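Local coordinates for protein tapirin (Caldicellulosiruptor hydrothermalis, PDB 6N2C) that probably binds cellulose through a zinc-containing beta-helix domain and so is likely to attach the thermophilic bacterium to plant biomass, at residues L298-G303 with I321-M326; K416-S421 with P438-Q443. All blocks are in the same frame, centred on the assembly; numbering follows the deposited sequence.

Contact 1. Residues L298-G303 with I321-M326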
loop_
_atom_site.group_PDB
_atom_site.type_symbol
_atom_site.label_atom_id
_atom_site.label_comp_id
_atom_site.label_asym_id
_atom_site.label_seq_id
_atom_site.Cartn_x
_atom_site.Cartn_y
_atom_site.Cartn_z
ATOM N N LEU A 298 4.290 4.977 9.389
ATOM C CA LEU A 298 3.581 3.708 9.596
ATOM C C LEU A 298 3.045 3.612 11.057
ATOM O O LEU A 298 3.857 3.627 11.963
ATOM C CB LEU A 298 4.482 2.510 9.303
ATOM C CG LEU A 298 3.907 1.095 9.557
ATOM C CD1 LEU A 298 2.583 0.896 8.871
ATOM C CD2 LEU A 298 4.917 0.037 9.115
ATOM N N ASP A 299 1.718 3.636 11.190
ATOM C CA ASP A 299 0.999 3.657 12.510
ATOM C C ASP A 299 0.419 2.297 12.815
ATOM O O ASP A 299 -0.484 1.815 12.112
ATOM C CB ASP A 299 -0.079 4.765 12.517
ATOM C CG ASP A 299 0.471 6.141 12.840
ATOM O OD1 ASP A 299 1.524 6.275 13.455
ATOM O OD2 ASP A 299 -0.212 7.135 12.519
ATOM N N ILE A 300 0.987 1.628 13.805
ATOM C CA ILE A 300 0.440 0.432 14.339
ATOM C C ILE A 300 0.006 0.743 15.786
ATOM O O ILE A 300 0.708 0.373 16.743
ATOM C CB ILE A 300 1.389 -0.757 14.286
ATOM C CG1 ILE A 300 1.987 -0.908 12.889
ATOM C CG2 ILE A 300 0.707 -2.059 14.684
ATOM C CD1 ILE A 300 3.088 -1.906 12.879
ATOM N N ARG A 301 -1.076 1.477 15.890
ATOM C CA ARG A 301 -1.443 2.051 17.208
ATOM C C ARG A 301 -2.856 1.688 17.664
ATOM O O ARG A 301 -3.061 1.467 18.845
ATOM C CB ARG A 301 -1.427 3.547 17.141
ATOM C CG ARG A 301 -0.062 4.091 16.837
ATOM C CD ARG A 301 0.053 5.589 17.154
ATOM N NE ARG A 301 -0.641 6.406 16.234
ATOM C CZ ARG A 301 -0.670 7.735 16.258
ATOM N NH1 ARG A 301 -0.020 8.427 17.185
ATOM N NH2 ARG A 301 -1.347 8.389 15.347
ATOM N N ASN A 302 -3.788 1.662 16.761
ATOM C CA ASN A 302 -5.186 1.387 17.057
ATOM C C ASN A 302 -5.483 -0.074 17.256
ATOM O O ASN A 302 -4.981 -1.010 16.577
ATOM C CB ASN A 302 -6.109 1.847 15.942
ATOM C CG ASN A 302 -6.135 3.301 15.796
ATOM O OD1 ASN A 302 -6.103 4.007 16.812
ATOM N ND2 ASN A 302 -6.155 3.813 14.527
ATOM N N GLY A 303 -6.371 -0.340 18.241
ATOM C CA GLY A 303 -6.830 -1.732 18.406
ATOM C C GLY A 303 -5.793 -2.681 18.951
ATOM O O GLY A 303 -4.855 -2.271 19.640
ATOM N N ILE A 321 4.748 1.990 16.969
ATOM C CA ILE A 321 4.210 0.678 17.349
ATOM C C ILE A 321 3.683 0.791 18.826
ATOM O O ILE A 321 4.494 0.820 19.745
ATOM C CB ILE A 321 5.218 -0.450 17.237
ATOM C CG1 ILE A 321 5.959 -0.421 15.892
ATOM C CG2 ILE A 321 4.528 -1.782 17.481
ATOM C CD1 ILE A 321 7.125 -1.380 15.820
ATOM N N TRP A 322 2.365 0.917 18.990
ATOM C CA TRP A 322 1.737 1.100 20.315
ATOM C C TRP A 322 0.807 -0.058 20.677
ATOM O O TRP A 322 0.189 -0.056 21.739
ATOM C CB TRP A 322 1.015 2.460 20.403
ATOM C CG TRP A 322 1.821 3.686 20.123
ATOM C CD1 TRP A 322 3.061 3.791 19.568
ATOM C CD2 TRP A 322 1.374 5.006 20.314
ATOM N NE1 TRP A 322 3.420 5.091 19.459
ATOM C CE2 TRP A 322 2.379 5.847 19.924
ATOM C CE3 TRP A 322 0.210 5.548 20.845
ATOM C CZ2 TRP A 322 2.244 7.241 19.972
ATOM C CZ3 TRP A 322 0.073 6.893 20.889
ATOM C CH2 TRP A 322 1.083 7.735 20.469
ATOM N N THR A 323 0.789 -1.111 19.838
ATOM C CA THR A 323 0.066 -2.305 20.051
ATOM C C THR A 323 0.730 -3.456 19.315
ATOM O O THR A 323 1.782 -3.219 18.669
ATOM C CB THR A 323 -1.417 -2.079 19.661
ATOM O OG1 THR A 323 -2.172 -3.153 20.241
ATOM C CG2 THR A 323 -1.583 -2.041 18.088
ATOM N N ASP A 324 0.207 -4.671 19.389
ATOM C CA ASP A 324 0.789 -5.818 18.718
ATOM C C ASP A 324 0.368 -5.761 17.260
ATOM O O ASP A 324 -0.803 -5.482 17.025
ATOM C CB ASP A 324 0.404 -7.145 19.368
ATOM C CG ASP A 324 -1.117 -7.362 19.517
ATOM O OD1 ASP A 324 -1.895 -6.452 19.949
ATOM O OD2 ASP A 324 -1.540 -8.446 19.155
ATOM N N LYS A 325 1.238 -6.015 16.272
ATOM C CA LYS A 325 2.694 -6.117 16.339
ATOM C C LYS A 325 3.308 -5.878 14.929
ATOM O O LYS A 325 2.607 -5.722 13.932
ATOM C CB LYS A 325 3.164 -7.477 16.854
ATOM C CG LYS A 325 2.722 -8.696 16.049
ATOM C CD LYS A 325 3.114 -9.978 16.798
ATOM C CE LYS A 325 2.518 -11.266 16.226
ATOM N NZ LYS A 325 3.101 -12.480 16.866
ATOM N N MET A 326 4.613 -5.791 14.909
ATOM C CA MET A 326 5.405 -5.782 13.644
ATOM C C MET A 326 6.367 -6.966 13.749
ATOM O O MET A 326 6.934 -7.150 14.852
ATOM C CB MET A 326 6.207 -4.560 13.503
ATOM C CG MET A 326 7.030 -4.554 12.222
ATOM S SD MET A 326 7.797 -2.938 11.988
ATOM C CE MET A 326 6.722 -2.187 10.909
#
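Ile300 and Ile321 sit side by side on neighbouring rungs of a parallel beta-helix, their CA atoms 4.8 Å apart. Both side chains point to the same face, the helix interior. Ile300 has the largest area buried by the contact. Its CG1 lies anti to the carbonyl carbon, and CD1 then extends toward the next rung. There CD1 meets Ile321 CG1, Lys325 O and, at 4.1 Å, Met326 CB. The CG2 branch faces Thr323 CG2. Val308 of strand 307-310 also packs on Ile300, while Leu347 of strand 346-349 touches Ile321 and Met326.

The strands end at this pair. Trp322 N donates to Ile300 O at 2.8 Å, a nearly straight bond of 166°. Thr323 N adds a weak bond to the same oxygen.

Arg301 and Trp322 follow the strand ends and lie side by side, pointing the same way. Arg301 CD rides over the centre of the six-membered indole ring, 3.5 Å from its centroid, in a CH-pi contact. The guanidinium follows as a cation-pi partner, with CZ 4.8 Å from that centroid. Its plane is steeply tilted, 77° from the ring, so NH1 comes down on CH2 while the group does not stack flat. Arg301 NH2 also reaches Asp299 OD2 in a 3.3 Å salt bridge, which should help to fix the rotation of the guanidinium. Arg342 makes a further cation-pi contact with Trp322.

Beyond the strands, Thr323 ties the two turns together. Its OG1 is anti to the backbone N (chi1 -164°) and donates to Gly303 O at 2.9 Å.

Contact 2. Residues K416-S421 with P438-Q443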
loop_
_atom_site.group_PDB
_atom_site.type_symbol
_atom_site.label_atom_id
_atom_site.label_comp_id
_atom_site.label_asym_id
_atom_site.label_seq_id
_atom_site.Cartn_x
_atom_site.Cartn_y
_atom_site.Cartn_z
ATOM N N LYS A 416 26.664 -5.897 23.064
ATOM C CA LYS A 416 26.939 -4.677 23.785
ATOM C C LYS A 416 26.043 -3.555 23.362
ATOM O O LYS A 416 25.399 -3.636 22.284
ATOM C CB LYS A 416 28.423 -4.249 23.599
ATOM C CG LYS A 416 28.824 -3.818 22.155
ATOM C CD LYS A 416 30.249 -3.313 22.067
ATOM C CE LYS A 416 31.261 -4.432 22.277
ATOM N NZ LYS A 416 31.287 -5.538 21.273
ATOM N N ILE A 417 26.015 -2.511 24.197
ATOM C CA ILE A 417 25.453 -1.232 23.830
ATOM C C ILE A 417 26.684 -0.350 23.636
ATOM O O ILE A 417 27.301 0.129 24.622
ATOM C CB ILE A 417 24.498 -0.679 24.873
ATOM C CG1 ILE A 417 23.304 -1.629 25.100
ATOM C CG2 ILE A 417 24.067 0.763 24.548
ATOM C CD1 ILE A 417 22.475 -1.303 26.329
ATOM N N GLU A 418 27.028 -0.073 22.374
ATOM C CA GLU A 418 28.177 0.737 22.034
ATOM C C GLU A 418 27.710 2.143 21.823
ATOM O O GLU A 418 26.824 2.392 20.991
ATOM C CB GLU A 418 28.812 0.177 20.762
ATOM C CG GLU A 418 30.066 0.940 20.336
ATOM C CD GLU A 418 30.736 0.433 19.088
ATOM O OE1 GLU A 418 30.142 -0.438 18.458
ATOM O OE2 GLU A 418 31.879 0.931 18.747
ATOM N N CYS A 419 28.237 3.066 22.587
ATOM C CA CYS A 419 27.657 4.409 22.608
ATOM C C CYS A 419 28.754 5.472 22.760
ATOM O O CYS A 419 29.828 5.200 23.275
ATOM C CB CYS A 419 26.621 4.466 23.679
ATOM S SG CYS A 419 27.256 4.195 25.378
ATOM N N ARG A 420 28.470 6.632 22.245
ATOM C CA ARG A 420 29.373 7.785 22.291
ATOM C C ARG A 420 29.716 8.136 23.738
ATOM O O ARG A 420 30.883 8.427 24.055
ATOM C CB ARG A 420 28.704 8.927 21.539
ATOM C CG ARG A 420 29.449 10.276 21.675
ATOM C CD ARG A 420 28.609 11.440 21.241
ATOM N NE ARG A 420 27.490 11.751 22.120
ATOM C CZ ARG A 420 27.525 12.485 23.235
ATOM N NH1 ARG A 420 28.674 13.045 23.726
ATOM N NH2 ARG A 420 26.391 12.664 23.900
ATOM N N SER A 421 28.707 8.062 24.642
ATOM C CA SER A 421 28.831 8.535 26.030
ATOM C C SER A 421 27.923 7.639 26.873
ATOM O O SER A 421 26.691 7.578 26.661
ATOM C CB SER A 421 28.439 9.971 26.164
ATOM O OG SER A 421 28.655 10.466 27.482
ATOM N N PRO A 438 33.732 7.064 21.759
ATOM C CA PRO A 438 33.380 8.430 21.473
ATOM C C PRO A 438 33.206 8.764 19.981
ATOM O O PRO A 438 32.700 9.854 19.688
ATOM C CB PRO A 438 34.561 9.208 22.048
ATOM C CG PRO A 438 35.035 8.347 23.172
ATOM C CD PRO A 438 34.935 6.962 22.632
ATOM N N ASN A 439 33.753 7.894 19.151
ATOM C CA ASN A 439 33.745 8.111 17.666
ATOM C C ASN A 439 32.730 7.214 16.965
ATOM O O ASN A 439 32.670 7.189 15.755
ATOM C CB ASN A 439 35.131 7.816 17.079
ATOM C CG ASN A 439 36.158 8.794 17.525
ATOM O OD1 ASN A 439 35.828 9.938 17.770
ATOM N ND2 ASN A 439 37.411 8.383 17.487
ATOM N N VAL A 440 31.867 6.551 17.699
ATOM C CA VAL A 440 30.979 5.582 17.074
ATOM C C VAL A 440 30.039 6.353 16.114
ATOM O O VAL A 440 29.613 7.511 16.367
ATOM C CB VAL A 440 30.181 4.680 18.090
ATOM C CG1 VAL A 440 29.143 5.515 18.768
ATOM C CG2 VAL A 440 29.568 3.538 17.356
ATOM N N ASN A 441 29.909 5.788 14.904
ATOM C CA ASN A 441 29.161 6.482 13.861
ATOM C C ASN A 441 28.611 5.490 12.889
ATOM O O ASN A 441 29.127 4.415 12.759
ATOM C CB ASN A 441 30.016 7.537 13.114
ATOM C CG ASN A 441 31.088 6.868 12.252
ATOM O OD1 ASN A 441 30.858 6.538 11.077
ATOM N ND2 ASN A 441 32.242 6.541 12.884
ATOM N N PHE A 442 27.520 5.858 12.206
ATOM C CA PHE A 442 27.004 5.017 11.127
ATOM C C PHE A 442 26.241 5.915 10.137
ATOM O O PHE A 442 25.700 6.976 10.467
ATOM C CB PHE A 442 26.090 3.857 11.638
ATOM C CG PHE A 442 24.871 4.345 12.340
ATOM C CD1 PHE A 442 24.970 4.797 13.651
ATOM C CD2 PHE A 442 23.643 4.443 11.671
ATOM C CE1 PHE A 442 23.859 5.263 14.337
ATOM C CE2 PHE A 442 22.542 4.931 12.342
ATOM C CZ PHE A 442 22.662 5.377 13.670
ATOM N N GLN A 443 26.174 5.441 8.929
ATOM C CA GLN A 443 25.567 6.183 7.821
ATOM C C GLN A 443 24.540 5.200 7.252
ATOM O O GLN A 443 24.871 4.155 6.796
ATOM C CB GLN A 443 26.610 6.622 6.713
ATOM C CG GLN A 443 27.582 7.736 7.095
ATOM C CD GLN A 443 28.619 7.234 8.044
ATOM O OE1 GLN A 443 29.313 6.310 7.703
ATOM N NE2 GLN A 443 28.677 7.783 9.268
#
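Val440 presses its two methyl groups against different parts of 416-421, at the end of the beta-helix. CG2, anti to the backbone N, touches the carboxylate end of Glu418, 3.7 Å from CD. CG1 takes the crowded position between the backbone N and the carbonyl carbon (chi1 71°). This sets it against the backbone, 3.7 Å from Arg420 N.

Glu418 has CG anti to its backbone N (chi1 -178°) and an extended chain beyond. Its aliphatic CG also lies near Val440 CG2. The carboxylate has polar partners elsewhere: OE1 forms a salt bridge with Lys393 and OE2 accepts a hydrogen bond from Asn437. An alanine here would probably leave Lys393 and Asn437 without these partners and open a gap beside Val440 CG2.

The Arg420 guanidinium hydrogen-bonds to Gly398 O and Thr399 OG1. Pro438 CA lies 3.6 Å from Arg420 O in a CA-H...O contact.

No hydrogen bond joins the two segments. The outgoing loop meets the strand end here through the methyl groups of Val440 and the Pro438 CA-H...O contact, while the charged groups are paired with neighbouring residues.

Both contacts belong to the same parallel beta-helix and follow one another along the chain, contact 1 closing before contact 2 opens. Their centres are 29 Å apart and their nearest atoms about 17 Å, so they do not touch. Contact 1 joins successive rungs at strands 297-300 and 318-321, in the body of the helix. Contact 2 lies at its far end, where strand 416-419 is followed by strand 434-436 and the chain then leaves as a loop toward helix 451-457. One contact thus belongs to the repeating stack and the other to its termination. Both lie away from the zinc site of His530, Asp532 and Glu551.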